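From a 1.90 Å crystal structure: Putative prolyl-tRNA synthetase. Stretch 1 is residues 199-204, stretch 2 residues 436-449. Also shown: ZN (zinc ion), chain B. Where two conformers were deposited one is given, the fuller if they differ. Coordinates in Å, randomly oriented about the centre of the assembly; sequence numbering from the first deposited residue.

Stretch 1 (199-204) KTEKEK
Stretch 2 436-449: PWCGAMECENQVKK

This is a small, largely polar contact, 383 Å² summed over both sides, in which a short irregular segment lies against the first turns of a zinc-anchored helix: T200 hydrogen-bonds E444 and K202 hydrogen-bonds N445, with waters linking K202 and E203 to E444.

The helical stretch enters as a strand at 436-437, turns through C438 and G439, and starts its helix at M441, with A440 as N-cap. G439 sits at phi/psi 104/-3, where a CB would jam against the preceding carbonyl O. The zinc ion fixes this turn to the helix: C438 SG (chi1 p) binds ZN at 2.3 Å and C443 SG (chi1 m) binds ZN at 2.2 Å, two further ligands coming from elsewhere in the structure. A440 O also accepts from W437 NE1 at 3.1 Å, tying the indole to the start of the helix. From N445 onward the i to i-4 ladder is regular, beginning with N445 N to M441 O at 2.9 Å.

The other segment turns back on T200 (phi/psi -62/164). E203 N donates to T200 OG1 at 3.2 Å, and weak bonds reach T200 O from E203 N (2.9 Å) and K204 N (3.0 Å). Register is set by K202 and M441, whose CA atoms lie 6.8 Å apart.

T200, chi1 p, points toward the helix and uses both branches: OG1 donates to E444 OE2 at 2.8 Å, while CG2 lies 3.6 Å from W437 CH2, approaching the ring obliquely. Because OG1 also accepts from E203 N, one hydroxyl couples the local turn to the helix.

E444 reaches across with chi1 and chi2 both t. Its other oxygen is engaged through water 1, which accepts from K202 N at 3.0 Å and donates to E444 OE1 at 2.6 Å. E203 OE2 and E444 OE2 come within 4.4 Å, a pairing of like charges; water 3 lies between them, donating to E203 OE2 at 2.8 Å and to E444 OE2 at 2.7 Å.

K202 covers the most surface. Fully extended, all four chi angles t, it carries NZ to N445 OD1 at a very short 2.4 Å. N445 (chi1 m, chi2 -28°) starts sideways but brings its amide end nearer. NZ also donates to water 2 at 2.6 Å, and K448 CD packs 4.0 Å from K202 NZ.

M441 (t, t, m) supplies the apolar edge: its CE rests 3.6 Å from E201 CB and 3.7 Å from K202 N. The acidic end of E201 leads away from the helix, where OE1 forms a salt bridge with K204 NZ at 3.0 Å.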

ATOM      1  N   LYS A 199      -6.753 -11.974  26.264  1.00 11.91           N
ATOM      2  CA  LYS A 199      -5.658 -12.649  26.853  1.00 11.23           C
ATOM      3  C   LYS A 199      -5.812 -12.655  28.391  1.00 12.15           C
ATOM      4  O   LYS A 199      -6.423 -11.737  28.971  1.00 11.38           O
ATOM      5  CB  LYS A 199      -4.321 -12.038  26.475  1.00 11.39           C
ATOM      6  CG  LYS A 199      -3.945 -12.142  25.006  1.00 12.15           C
ATOM      7  CD  LYS A 199      -3.608 -13.552  24.610  1.00 13.04           C
ATOM      8  CE  LYS A 199      -2.738 -13.514  23.364  1.00 13.79           C
ATOM      9  NZ  LYS A 199      -2.484 -14.884  22.854  1.00 12.96           N
ATOM     10  N   THR A 200      -5.339 -13.719  29.031  1.00 11.42           N
ATOM     11  CA  THR A 200      -5.199 -13.651  30.514  1.00 14.19           C
ATOM     12  C   THR A 200      -4.216 -12.560  30.933  1.00 13.60           C
ATOM     13  O   THR A 200      -3.332 -12.084  30.147  1.00 13.31           O
ATOM     14  CB  THR A 200      -4.711 -15.001  31.102  1.00 13.93           C
ATOM     15  OG1 THR A 200      -3.379 -15.247  30.647  1.00 13.80           O
ATOM     16  CG2 THR A 200      -5.636 -16.127  30.707  1.00 13.59           C
ATOM     17  N   GLU A 201      -4.271 -12.204  32.212  1.00 15.23           N
ATOM     18  CA  GLU A 201      -3.229 -11.307  32.789  0.50 15.60           C
ATOM     19  C   GLU A 201      -1.827 -11.740  32.468  1.00 14.65           C
ATOM     20  O   GLU A 201      -0.969 -10.927  32.083  1.00 16.64           O
ATOM     21  CB  GLU A 201      -3.403 -11.200  34.318  0.50 17.27           C
ATOM     22  CG  GLU A 201      -4.505 -10.280  34.746  0.50 17.79           C
ATOM     23  CD  GLU A 201      -4.247  -8.817  34.414  0.50 19.33           C
ATOM     24  OE1 GLU A 201      -3.142  -8.279  34.632  0.50 22.17           O
ATOM     25  OE2 GLU A 201      -5.203  -8.176  33.965  0.50 18.34           O
ATOM     26  N   LYS A 202      -1.556 -13.043  32.592  1.00 14.86           N
ATOM     27  CA  LYS A 202      -0.220 -13.575  32.319  1.00 16.33           C
ATOM     28  C   LYS A 202       0.178 -13.356  30.831  1.00 16.43           C
ATOM     29  O   LYS A 202       1.295 -13.076  30.485  1.00 14.72           O
ATOM     30  CB  LYS A 202      -0.197 -15.118  32.621  1.00 17.72           C
ATOM     31  CG  LYS A 202       1.157 -15.784  32.345  1.00 22.15           C
ATOM     32  CD  LYS A 202       1.151 -17.259  32.747  1.00 27.42           C
ATOM     33  CE  LYS A 202       2.503 -17.971  32.561  1.00 31.27           C
ATOM     34  NZ  LYS A 202       2.626 -19.452  33.013  1.00 36.27           N
ATOM     35  N   GLU A 203      -0.769 -13.484  29.936  1.00 16.07           N
ATOM     36  CA  GLU A 203      -0.418 -13.491  28.505  1.00 16.39           C
ATOM     37  C   GLU A 203      -0.601 -12.167  27.765  1.00 15.99           C
ATOM     38  O   GLU A 203      -0.287 -12.064  26.596  1.00 15.15           O
ATOM     39  CB  GLU A 203      -1.257 -14.576  27.781  1.00 15.55           C
ATOM     40  CG  GLU A 203      -0.901 -15.972  28.244  1.00 16.26           C
ATOM     41  CD  GLU A 203       0.447 -16.461  27.770  1.00 20.23           C
ATOM     42  OE1 GLU A 203       0.890 -16.108  26.664  1.00 22.88           O
ATOM     43  OE2 GLU A 203       0.992 -17.314  28.474  1.00 22.79           O
ATOM     44  N   LYS A 204      -1.089 -11.155  28.432  1.00 15.35           N
ATOM     45  CA  LYS A 204      -1.244  -9.863  27.796  0.52 15.63           C
ATOM     46  C   LYS A 204       0.065  -9.160  27.496  1.00 16.12           C
ATOM     47  O   LYS A 204       1.136  -9.523  28.001  1.00 15.57           O
ATOM     48  CB  LYS A 204      -2.101  -8.963  28.642  0.52 16.62           C
ATOM     49  CG  LYS A 204      -1.397  -8.431  29.867  0.52 17.66           C
ATOM     50  CD  LYS A 204      -2.388  -7.657  30.709  0.52 17.82           C
ATOM     51  CE  LYS A 204      -1.685  -6.672  31.642  0.52 18.47           C
ATOM     52  NZ  LYS A 204      -2.667  -6.076  32.618  0.52 18.36           N
ATOM     53  N   PRO A 436     -12.682 -25.185  32.569  1.00 17.31           N
ATOM     54  CA  PRO A 436     -13.164 -24.246  33.595  1.00 15.92           C
ATOM     55  C   PRO A 436     -11.983 -23.718  34.327  1.00 15.66           C
ATOM     56  O   PRO A 436     -11.047 -24.476  34.618  1.00 14.73           O
ATOM     57  CB  PRO A 436     -13.985 -25.110  34.551  1.00 17.50           C
ATOM     58  CG  PRO A 436     -14.284 -26.367  33.781  1.00 18.26           C
ATOM     59  CD  PRO A 436     -13.152 -26.567  32.816  1.00 17.75           C
ATOM     60  N   TRP A 437     -11.994 -22.425  34.632  1.00 15.33           N
ATOM     61  CA  TRP A 437     -10.839 -21.773  35.306  1.00 15.44           C
ATOM     62  C   TRP A 437     -11.383 -20.776  36.344  1.00 15.82           C
ATOM     63  O   TRP A 437     -12.413 -20.153  36.103  1.00 14.53           O
ATOM     64  CB  TRP A 437     -10.037 -21.023  34.261  1.00 15.42           C
ATOM     65  CG  TRP A 437      -8.817 -20.312  34.748  1.00 17.76           C
ATOM     66  CD1 TRP A 437      -7.900 -20.746  35.679  1.00 19.65           C
ATOM     67  CD2 TRP A 437      -8.383 -19.023  34.351  1.00 16.95           C
ATOM     68  NE1 TRP A 437      -6.898 -19.807  35.847  1.00 20.69           N
ATOM     69  CE2 TRP A 437      -7.174 -18.740  35.049  1.00 18.27           C
ATOM     70  CE3 TRP A 437      -8.903 -18.062  33.514  1.00 16.01           C
ATOM     71  CZ2 TRP A 437      -6.471 -17.572  34.867  1.00 18.68           C
ATOM     72  CZ3 TRP A 437      -8.195 -16.933  33.328  1.00 16.08           C
ATOM     73  CH2 TRP A 437      -6.997 -16.673  34.007  1.00 17.59           C
ATOM     74  N   CYS A 438     -10.773 -20.690  37.538  1.00 18.01           N
ATOM     75  CA  CYS A 438     -11.295 -19.731  38.548  1.00 19.69           C
ATOM     76  C   CYS A 438     -10.827 -18.313  38.265  1.00 22.25           C
ATOM     77  O   CYS A 438     -11.377 -17.336  38.801  1.00 25.62           O
ATOM     78  CB  CYS A 438     -10.856 -20.137  39.986  1.00 19.78           C
ATOM     79  SG  CYS A 438      -9.086 -20.099  40.221  1.00 23.04           S
ATOM     80  N   GLY A 439      -9.801 -18.189  37.439  1.00 20.71           N
ATOM     81  CA  GLY A 439      -9.256 -16.918  37.074  1.00 20.86           C
ATOM     82  C   GLY A 439      -7.961 -16.580  37.753  1.00 20.74           C
ATOM     83  O   GLY A 439      -7.373 -15.527  37.481  1.00 18.87           O
ATOM     84  N   ALA A 440      -7.476 -17.442  38.648  1.00 21.08           N
ATOM     85  CA  ALA A 440      -6.204 -17.158  39.340  1.00 21.58           C
ATOM     86  C   ALA A 440      -5.001 -17.452  38.483  1.00 23.87           C
ATOM     87  O   ALA A 440      -4.929 -18.524  37.878  1.00 21.42           O
ATOM     88  CB  ALA A 440      -6.126 -17.989  40.624  1.00 23.49           C
ATOM     89  N   MET A 441      -4.036 -16.533  38.431  1.00 19.31           N
ATOM     90  CA  MET A 441      -2.787 -16.781  37.700  1.00 20.53           C
ATOM     91  C   MET A 441      -2.035 -18.003  38.133  1.00 20.54           C
ATOM     92  O   MET A 441      -1.405 -18.710  37.314  1.00 20.24           O
ATOM     93  CB  MET A 441      -1.849 -15.570  37.803  1.00 21.88           C
ATOM     94  CG  MET A 441      -0.788 -15.555  36.744  1.00 21.86           C
ATOM     95  SD  MET A 441       0.236 -14.090  36.896  1.00 24.79           S
ATOM     96  CE  MET A 441      -0.858 -12.860  36.202  1.00 22.20           C
ATOM     97  N   GLU A 442      -2.037 -18.266  39.437  1.00 20.40           N
ATOM     98  CA  GLU A 442      -1.371 -19.431  39.981  0.60 21.06           C
ATOM     99  C   GLU A 442      -1.841 -20.754  39.306  1.00 20.53           C
ATOM    100  O   GLU A 442      -1.067 -21.674  39.053  1.00 20.30           O
ATOM    101  CB  GLU A 442      -1.675 -19.492  41.495  0.60 22.74           C
ATOM    102  CG  GLU A 442      -1.337 -18.197  42.221  0.60 24.14           C
ATOM    103  CD  GLU A 442      -2.552 -17.302  42.462  0.60 25.69           C
ATOM    104  OE1 GLU A 442      -3.098 -17.360  43.593  0.60 31.15           O
ATOM    105  OE2 GLU A 442      -2.938 -16.523  41.569  0.60 20.92           O
ATOM    106  N   CYS A 443      -3.143 -20.820  39.053  1.00 20.05           N
ATOM    107  CA  CYS A 443      -3.771 -22.007  38.475  1.00 21.26           C
ATOM    108  C   CYS A 443      -3.356 -22.177  37.023  1.00 19.55           C
ATOM    109  O   CYS A 443      -3.018 -23.283  36.599  1.00 18.99           O
ATOM    110  CB  CYS A 443      -5.271 -21.951  38.596  1.00 19.58           C
ATOM    111  SG  CYS A 443      -5.909 -21.963  40.347  1.00 23.75           S
ATOM    112  N   GLU A 444      -3.351 -21.077  36.287  1.00 19.15           N
ATOM    113  CA  GLU A 444      -2.791 -21.064  34.904  1.00 19.41           C
ATOM    114  C   GLU A 444      -1.364 -21.542  34.862  1.00 19.29           C
ATOM    115  O   GLU A 444      -0.960 -22.336  33.975  1.00 17.73           O
ATOM    116  CB  GLU A 444      -2.915 -19.644  34.336  1.00 19.94           C
ATOM    117  CG  GLU A 444      -2.349 -19.415  32.985  1.00 19.32           C
ATOM    118  CD  GLU A 444      -2.716 -18.013  32.473  1.00 21.02           C
ATOM    119  OE1 GLU A 444      -3.331 -17.188  33.246  1.00 20.93           O
ATOM    120  OE2 GLU A 444      -2.413 -17.750  31.280  1.00 17.63           O
ATOM    121  N   ASN A 445      -0.568 -21.078  35.808  1.00 20.97           N
ATOM    122  CA  ASN A 445       0.822 -21.500  35.885  1.00 20.56           C
ATOM    123  C   ASN A 445       0.968 -23.023  36.178  1.00 19.75           C
ATOM    124  O   ASN A 445       1.830 -23.705  35.635  1.00 22.87           O
ATOM    125  CB  ASN A 445       1.488 -20.688  37.014  1.00 26.51           C
ATOM    126  CG  ASN A 445       1.970 -19.326  36.549  1.00 30.30           C
ATOM    127  OD1 ASN A 445       2.293 -19.132  35.396  1.00 30.86           O
ATOM    128  ND2 ASN A 445       2.049 -18.382  37.456  1.00 32.81           N
ATOM    129  N   GLN A 446       0.147 -23.510  37.109  1.00 20.32           N
ATOM    130  CA  GLN A 446       0.157 -24.903  37.472  1.00 20.48           C
ATOM    131  C   GLN A 446      -0.250 -25.797  36.262  1.00 20.05           C
ATOM    132  O   GLN A 446       0.382 -26.804  35.975  1.00 21.21           O
ATOM    133  CB  GLN A 446      -0.812 -25.154  38.605  1.00 24.05           C
ATOM    134  CG  GLN A 446      -0.507 -26.500  39.278  1.00 26.30           C
ATOM    135  CD  GLN A 446      -1.596 -26.972  40.181  1.00 29.35           C
ATOM    136  OE1 GLN A 446      -2.118 -26.203  41.007  1.00 33.08           O
ATOM    137  NE2 GLN A 446      -1.959 -28.248  40.052  1.00 31.13           N
ATOM    138  N   VAL A 447      -1.277 -25.366  35.536  1.00 19.90           N
ATOM    139  CA  VAL A 447      -1.656 -26.112  34.310  1.00 17.97           C
ATOM    140  C   VAL A 447      -0.463 -26.270  33.365  1.00 16.70           C
ATOM    141  O   VAL A 447      -0.202 -27.371  32.868  1.00 16.99           O
ATOM    142  CB  VAL A 447      -2.854 -25.461  33.642  1.00 16.67           C
ATOM    143  CG1 VAL A 447      -3.064 -26.065  32.235  1.00 16.70           C
ATOM    144  CG2 VAL A 447      -4.083 -25.613  34.514  1.00 18.29           C
ATOM    145  N   LYS A 448       0.283 -25.190  33.118  1.00 16.30           N
ATOM    146  CA  LYS A 448       1.373 -25.266  32.180  1.00 18.82           C
ATOM    147  C   LYS A 448       2.520 -26.132  32.712  1.00 19.28           C
ATOM    148  O   LYS A 448       3.122 -26.966  32.025  1.00 17.99           O
ATOM    149  CB  LYS A 448       1.807 -23.854  31.779  1.00 19.74           C
ATOM    150  CG  LYS A 448       2.815 -23.795  30.645  1.00 23.27           C
ATOM    151  CD  LYS A 448       3.061 -22.322  30.268  1.00 26.71           C
ATOM    152  CE  LYS A 448       3.733 -22.126  28.933  1.00 28.20           C
ATOM    153  NZ  LYS A 448       5.119 -22.649  28.914  1.00 29.98           N
ATOM    154  N   LYS A 449       2.808 -25.994  33.992  1.00 20.44           N
ATOM    155  CA  LYS A 449       3.821 -26.845  34.603  1.00 22.40           C
ATOM    156  C   LYS A 449       3.495 -28.326  34.602  1.00 18.09           C
ATOM    157  O   LYS A 449       4.288 -29.102  34.154  1.00 22.29           O
ATOM    158  CB  LYS A 449       4.005 -26.446  36.092  1.00 24.49           C
ATOM    159  CG  LYS A 449       4.972 -27.329  36.838  1.00 33.93           C
ATOM    160  CD  LYS A 449       5.074 -26.808  38.302  1.00 39.16           C
ATOM    161  CE  LYS A 449       6.117 -27.559  39.144  1.00 44.33           C
ATOM    162  NZ  LYS A 449       5.787 -28.968  39.442  1.00 47.70           N
TER
HETATM  163 ZN    ZN B1001      -8.088 -22.185  40.204  1.00 16.72          ZN
HETATM  164  O   HOH W   1      -3.071 -14.852  34.391  1.00 16.79           O
HETATM  165  O   HOH W   2       0.661 -20.444  31.553  1.00 22.84           O
HETATM  166  O   HOH W   3      -0.606 -19.148  29.853  1.00 16.63           O